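Local coordinates for protein beta-hexosaminidase LpqI (Mycobacterium tuberculosis H37Rv, PDB 6GFV) that cleaves the terminal beta-1,4-linked N-acetylglucosamine from peptidoglycan fragments during peptidoglycan recycling, at residues T54-F59 with L89-G94; L75-D80 with L126-D131. All coordinates share one frame; numbering follows the deposited sequence.

Contact 1 of 2, residues T54-F59 with L89-G94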
loop_
_atom_site.group_PDB
_atom_site.type_symbol
_atom_site.label_atom_id
_atom_site.label_comp_id
_atom_site.label_asym_id
_atom_site.label_seq_id
_atom_site.Cartn_x
_atom_site.Cartn_y
_atom_site.Cartn_z
ATOM N N THR A 54 5.270 10.697 -12.483
ATOM C CA THR A 54 5.726 11.770 -11.599
ATOM C C THR A 54 7.077 12.347 -12.073
ATOM O O THR A 54 7.994 11.603 -12.401
ATOM C CB THR A 54 5.830 11.269 -10.135
ATOM O OG1 THR A 54 4.518 10.932 -9.665
ATOM C CG2 THR A 54 6.401 12.321 -9.221
ATOM N N ASP A 55 7.164 13.671 -12.125
ATOM C CA ASP A 55 8.415 14.371 -12.416
ATOM C C ASP A 55 9.329 14.281 -11.198
ATOM O O ASP A 55 9.050 14.866 -10.167
ATOM C CB ASP A 55 8.138 15.840 -12.784
ATOM C CG ASP A 55 9.381 16.587 -13.256
ATOM O OD1 ASP A 55 10.508 16.237 -12.848
ATOM O OD2 ASP A 55 9.219 17.542 -14.044
ATOM N N LEU A 56 10.425 13.554 -11.340
ATOM C CA LEU A 56 11.342 13.312 -10.248
ATOM C C LEU A 56 12.123 14.551 -9.739
ATOM O O LEU A 56 12.813 14.459 -8.723
ATOM C CB LEU A 56 12.328 12.223 -10.661
ATOM C CG LEU A 56 11.767 10.825 -10.951
ATOM C CD1 LEU A 56 12.901 9.862 -11.202
ATOM C CD2 LEU A 56 10.886 10.326 -9.809
ATOM N N THR A 57 12.034 15.691 -10.416
ATOM C CA THR A 57 12.669 16.904 -9.886
ATOM C C THR A 57 11.949 17.383 -8.641
ATOM O O THR A 57 12.425 18.286 -7.978
ATOM C CB THR A 57 12.718 18.093 -10.888
ATOM O OG1 THR A 57 11.400 18.455 -11.303
ATOM C CG2 THR A 57 13.581 17.766 -12.104
ATOM N N ILE A 58 10.813 16.771 -8.321
ATOM C CA ILE A 58 10.124 17.043 -7.061
ATOM C C ILE A 58 11.056 16.807 -5.871
ATOM O O ILE A 58 10.887 17.437 -4.834
ATOM C CB ILE A 58 8.814 16.173 -6.903
ATOM C CG1 ILE A 58 7.949 16.669 -5.744
ATOM C CG2 ILE A 58 9.128 14.697 -6.727
ATOM C CD1 ILE A 58 6.571 15.984 -5.632
ATOM N N PHE A 59 12.058 15.937 -6.027
ATOM C CA PHE A 59 12.972 15.637 -4.925
ATOM C C PHE A 59 14.035 16.725 -4.707
ATOM O O PHE A 59 14.747 16.708 -3.711
ATOM C CB PHE A 59 13.651 14.275 -5.139
ATOM C CG PHE A 59 12.714 13.083 -4.964
ATOM C CD1 PHE A 59 12.053 12.872 -3.762
ATOM C CD2 PHE A 59 12.505 12.193 -5.995
ATOM C CE1 PHE A 59 11.193 11.798 -3.594
ATOM C CE2 PHE A 59 11.649 11.118 -5.840
ATOM C CZ PHE A 59 10.990 10.919 -4.637
ATOM N N LEU A 89 12.623 4.591 -9.053
ATOM C CA LEU A 89 13.721 5.472 -8.670
ATOM C C LEU A 89 15.079 4.970 -9.152
ATOM O O LEU A 89 16.117 5.339 -8.603
ATOM C CB LEU A 89 13.746 5.645 -7.147
ATOM C CG LEU A 89 12.474 6.193 -6.486
ATOM C CD1 LEU A 89 12.645 6.328 -4.964
ATOM C CD2 LEU A 89 12.064 7.528 -7.109
ATOM N N ARG A 90 15.070 4.118 -10.170
ATOM C CA ARG A 90 16.313 3.557 -10.704
ATOM C C ARG A 90 17.356 4.635 -11.046
ATOM O O ARG A 90 18.553 4.426 -10.875
ATOM C CB ARG A 90 16.017 2.693 -11.936
ATOM C CG ARG A 90 15.293 3.403 -13.060
ATOM C CD ARG A 90 14.923 2.430 -14.173
ATOM N NE ARG A 90 14.252 3.090 -15.285
ATOM C CZ ARG A 90 12.980 3.481 -15.274
ATOM N NH1 ARG A 90 12.218 3.286 -14.202
ATOM N NH2 ARG A 90 12.465 4.078 -16.340
ATOM N N SER A 91 16.897 5.789 -11.507
ATOM C CA SER A 91 17.814 6.846 -11.931
ATOM C C SER A 91 18.539 7.475 -10.745
ATOM O O SER A 91 19.555 8.143 -10.918
ATOM C CB SER A 91 17.060 7.928 -12.698
ATOM O OG SER A 91 16.289 8.721 -11.811
ATOM N N LEU A 92 18.017 7.253 -9.542
ATOM C CA LEU A 92 18.491 7.959 -8.357
ATOM C C LEU A 92 19.148 7.099 -7.293
ATOM O O LEU A 92 19.950 7.606 -6.523
ATOM C CB LEU A 92 17.337 8.709 -7.687
ATOM C CG LEU A 92 16.573 9.755 -8.487
ATOM C CD1 LEU A 92 15.582 10.448 -7.573
ATOM C CD2 LEU A 92 17.514 10.749 -9.127
ATOM N N ILE A 93 18.790 5.819 -7.215
ATOM C CA ILE A 93 19.303 4.990 -6.126
ATOM C C ILE A 93 20.141 3.808 -6.612
ATOM O O ILE A 93 20.213 2.777 -5.959
ATOM C CB ILE A 93 18.159 4.477 -5.216
ATOM C CG1 ILE A 93 17.223 3.515 -5.948
ATOM C CG2 ILE A 93 17.364 5.634 -4.664
ATOM C CD1 ILE A 93 16.150 2.909 -5.048
ATOM N N GLY A 94 20.780 3.979 -7.763
ATOM C CA GLY A 94 21.767 3.030 -8.236
ATOM C C GLY A 94 21.281 2.010 -9.247
ATOM O O GLY A 94 21.858 0.929 -9.358
#
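The carbonyl oxygen of Leu89 accepts two backbone N-H groups, from Leu92 N at 2.9 Å and Ile93 N at 3.0 Å. This double grip curls the 89-94 loop, and Leu89, Ser91 and Leu92 can all meet the 54-59 loop. Across the contact the touches are van der Waals, mostly between apolar groups. Methyl CD2 of Leu89 touches the ring of Phe59 at CE2, 3.8 Å away, and the two side chains cross at about a right angle. The same methyl lies 4.1 Å from Leu56 CD2. Leu56 has CG anti to its carbonyl carbon (chi1 -63°), which sends both methyls across; CD1 lies against Ser91 OG at 3.6 Å. Leu92 reaches the Phe59 ring with CD1, 3.9 Å from CD2 of the ring. Ile58 CG2 of the same loop as Phe59 sits over the centre of one ring face. Both loops belong to the family 3 TIM-barrel domain; one follows strand 47-50, the other strand 86-87. An Asx turn shapes the first loop: Asp55 OD1 takes the N-H of Thr57 at 2.9 Å, on the anti side and 29° out of the carboxylate plane. Leu56 also packs on Arg88, which probably binds substrate, as in related enzymes. Met123 of helix 109-126 touches Leu89.

Contact 2 of 2, residues L75-D80 with L126-D131; sequences LAVSVD and LGITID
Ala76 meets Ile130 methyl to methyl, CB to CD1, at 3.9 Å. The N-H of Val77 is bound by the side chain of Thr129, with N to OG1 at 2.9 Å and an angle of 164°. The hydroxyl lies between the backbone N and the carbonyl carbon of Thr129 (chi1 66°), turned to the strand. Val77 O is gripped twice: Thr129 N lies in the carbonyl plane at 2.9 Å, and Ile130 N comes in tilted 35° from that plane at 3.1 Å. The Val77 side chain crosses Ile128 at about a right angle, CG1 against CD1. Ser78 pairs with Ile130 in parallel register, and its CA-H points at Ile130 O, 3.2 Å from CA. Val79 pairs with Asp131 in the same register. Val79 N gives Ile130 O a weak bond, and Val79 CG1 rests on Ile128 CG2 at 3.9 Å. Asp80, a probable substrate-binding residue, comes next. Asp131 OD1 accepts from Glu81 N just beyond it. Gly127 is the C-prime residue of the Schellman motif that ends helix 109-126. Strand 76-83 runs between parallel strands 47-50 and 130-131 of the barrel, and Ile130 packs on strand 176-182.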
loop_
_atom_site.group_PDB
_atom_site.type_symbol
_atom_site.label_atom_id
_atom_site.label_comp_id
_atom_site.label_asym_id
_atom_site.label_seq_id
_atom_site.Cartn_x
_atom_site.Cartn_y
_atom_site.Cartn_z
ATOM N N LEU A 75 3.393 14.107 6.377
ATOM C CA LEU A 75 2.874 13.592 5.117
ATOM C C LEU A 75 3.491 12.237 4.762
ATOM O O LEU A 75 4.702 12.070 4.880
ATOM C CB LEU A 75 3.167 14.593 3.999
ATOM C CG LEU A 75 2.570 14.330 2.615
ATOM C CD1 LEU A 75 1.069 14.605 2.601
ATOM C CD2 LEU A 75 3.283 15.130 1.541
ATOM N N ALA A 76 2.678 11.270 4.328
ATOM C CA ALA A 76 3.222 10.001 3.822
ATOM C C ALA A 76 3.703 10.150 2.368
ATOM O O ALA A 76 3.023 10.759 1.557
ATOM C CB ALA A 76 2.174 8.871 3.916
ATOM N N VAL A 77 4.861 9.581 2.043
ATOM C CA VAL A 77 5.365 9.600 0.665
ATOM C C VAL A 77 5.696 8.192 0.169
ATOM O O VAL A 77 6.628 7.564 0.663
ATOM C CB VAL A 77 6.624 10.494 0.530
ATOM C CG1 VAL A 77 7.057 10.607 -0.933
ATOM C CG2 VAL A 77 6.375 11.852 1.142
ATOM N N SER A 78 4.943 7.712 -0.818
ATOM C CA SER A 78 5.051 6.317 -1.244
ATOM C C SER A 78 5.508 6.149 -2.698
ATOM O O SER A 78 5.401 7.074 -3.495
ATOM C CB SER A 78 3.708 5.622 -1.065
ATOM O OG SER A 78 2.775 6.157 -1.965
ATOM N N VAL A 79 5.979 4.949 -3.035
ATOM C CA VAL A 79 6.565 4.653 -4.346
ATOM C C VAL A 79 6.567 3.141 -4.596
ATOM O O VAL A 79 6.610 2.356 -3.649
ATOM C CB VAL A 79 8.017 5.210 -4.433
ATOM C CG1 VAL A 79 8.904 4.537 -3.407
ATOM C CG2 VAL A 79 8.616 5.099 -5.859
ATOM N N ASP A 80 6.541 2.745 -5.867
ATOM C CA ASP A 80 6.748 1.356 -6.278
ATOM C C ASP A 80 8.213 1.027 -6.512
ATOM O O ASP A 80 8.722 1.248 -7.604
ATOM C CB ASP A 80 5.983 1.052 -7.569
ATOM C CG ASP A 80 4.481 0.964 -7.365
ATOM O OD1 ASP A 80 4.038 0.460 -6.320
ATOM O OD2 ASP A 80 3.740 1.415 -8.255
ATOM N N LEU A 126 15.893 10.732 0.298
ATOM C CA LEU A 126 15.114 11.490 -0.677
ATOM C C LEU A 126 13.795 11.993 -0.107
ATOM O O LEU A 126 13.257 12.980 -0.587
ATOM C CB LEU A 126 14.839 10.657 -1.927
ATOM C CG LEU A 126 16.030 10.289 -2.814
ATOM C CD1 LEU A 126 15.633 9.248 -3.837
ATOM C CD2 LEU A 126 16.597 11.522 -3.487
ATOM N N GLY A 127 13.279 11.317 0.921
ATOM C CA GLY A 127 12.003 11.691 1.501
ATOM C C GLY A 127 10.923 10.603 1.467
ATOM O O GLY A 127 9.799 10.840 1.899
ATOM N N ILE A 128 11.259 9.431 0.935
ATOM C CA ILE A 128 10.343 8.290 0.875
ATOM C C ILE A 128 10.056 7.772 2.287
ATOM O O ILE A 128 10.987 7.562 3.059
ATOM C CB ILE A 128 10.920 7.124 0.030
ATOM C CG1 ILE A 128 11.137 7.546 -1.422
ATOM C CG2 ILE A 128 10.002 5.884 0.077
ATOM C CD1 ILE A 128 9.895 8.149 -2.077
ATOM N N THR A 129 8.783 7.556 2.610
ATOM C CA THR A 129 8.420 6.904 3.878
ATOM C C THR A 129 7.826 5.497 3.710
ATOM O O THR A 129 7.850 4.702 4.655
ATOM C CB THR A 129 7.415 7.743 4.694
ATOM O OG1 THR A 129 6.157 7.818 4.011
ATOM C CG2 THR A 129 7.963 9.160 4.968
ATOM N N ILE A 130 7.297 5.202 2.519
ATOM C CA ILE A 130 6.598 3.935 2.237
ATOM C C ILE A 130 7.005 3.374 0.884
ATOM O O ILE A 130 6.990 4.097 -0.116
ATOM C CB ILE A 130 5.042 4.097 2.233
ATOM C CG1 ILE A 130 4.507 4.509 3.610
ATOM C CG2 ILE A 130 4.368 2.807 1.773
ATOM C CD1 ILE A 130 3.100 5.075 3.557
ATOM N N ASP A 131 7.363 2.094 0.857
ATOM C CA ASP A 131 7.675 1.374 -0.385
ATOM C C ASP A 131 6.698 0.211 -0.539
ATOM O O ASP A 131 6.621 -0.651 0.332
ATOM C CB ASP A 131 9.115 0.842 -0.379
ATOM C CG ASP A 131 9.521 0.147 -1.702
ATOM O OD1 ASP A 131 8.790 0.216 -2.699
ATOM O OD2 ASP A 131 10.609 -0.443 -1.743
#

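The centres of contacts 1 and 2 are about 12 Å apart, on the same side of the chain's centre. Their segments alternate in sequence: 54-59, 75-80, 89-94, 126-131. Contact 2 is buried and joins two neighbouring parallel strands of the TIM barrel. Contact 1 joins two loops at the surface. The two meet directly. Phe59 CZ and Leu89 CD1 both pack on Ile128, through its CD1 and CG1, and Leu92 touches Leu126 at the end of helix 109-126. The apolar side chains of both contacts thus meet around Ile128. Arg88, a probable substrate ligand, is close to Leu56 and Val79, and Asp80, probably another, lies on the strand of contact 2.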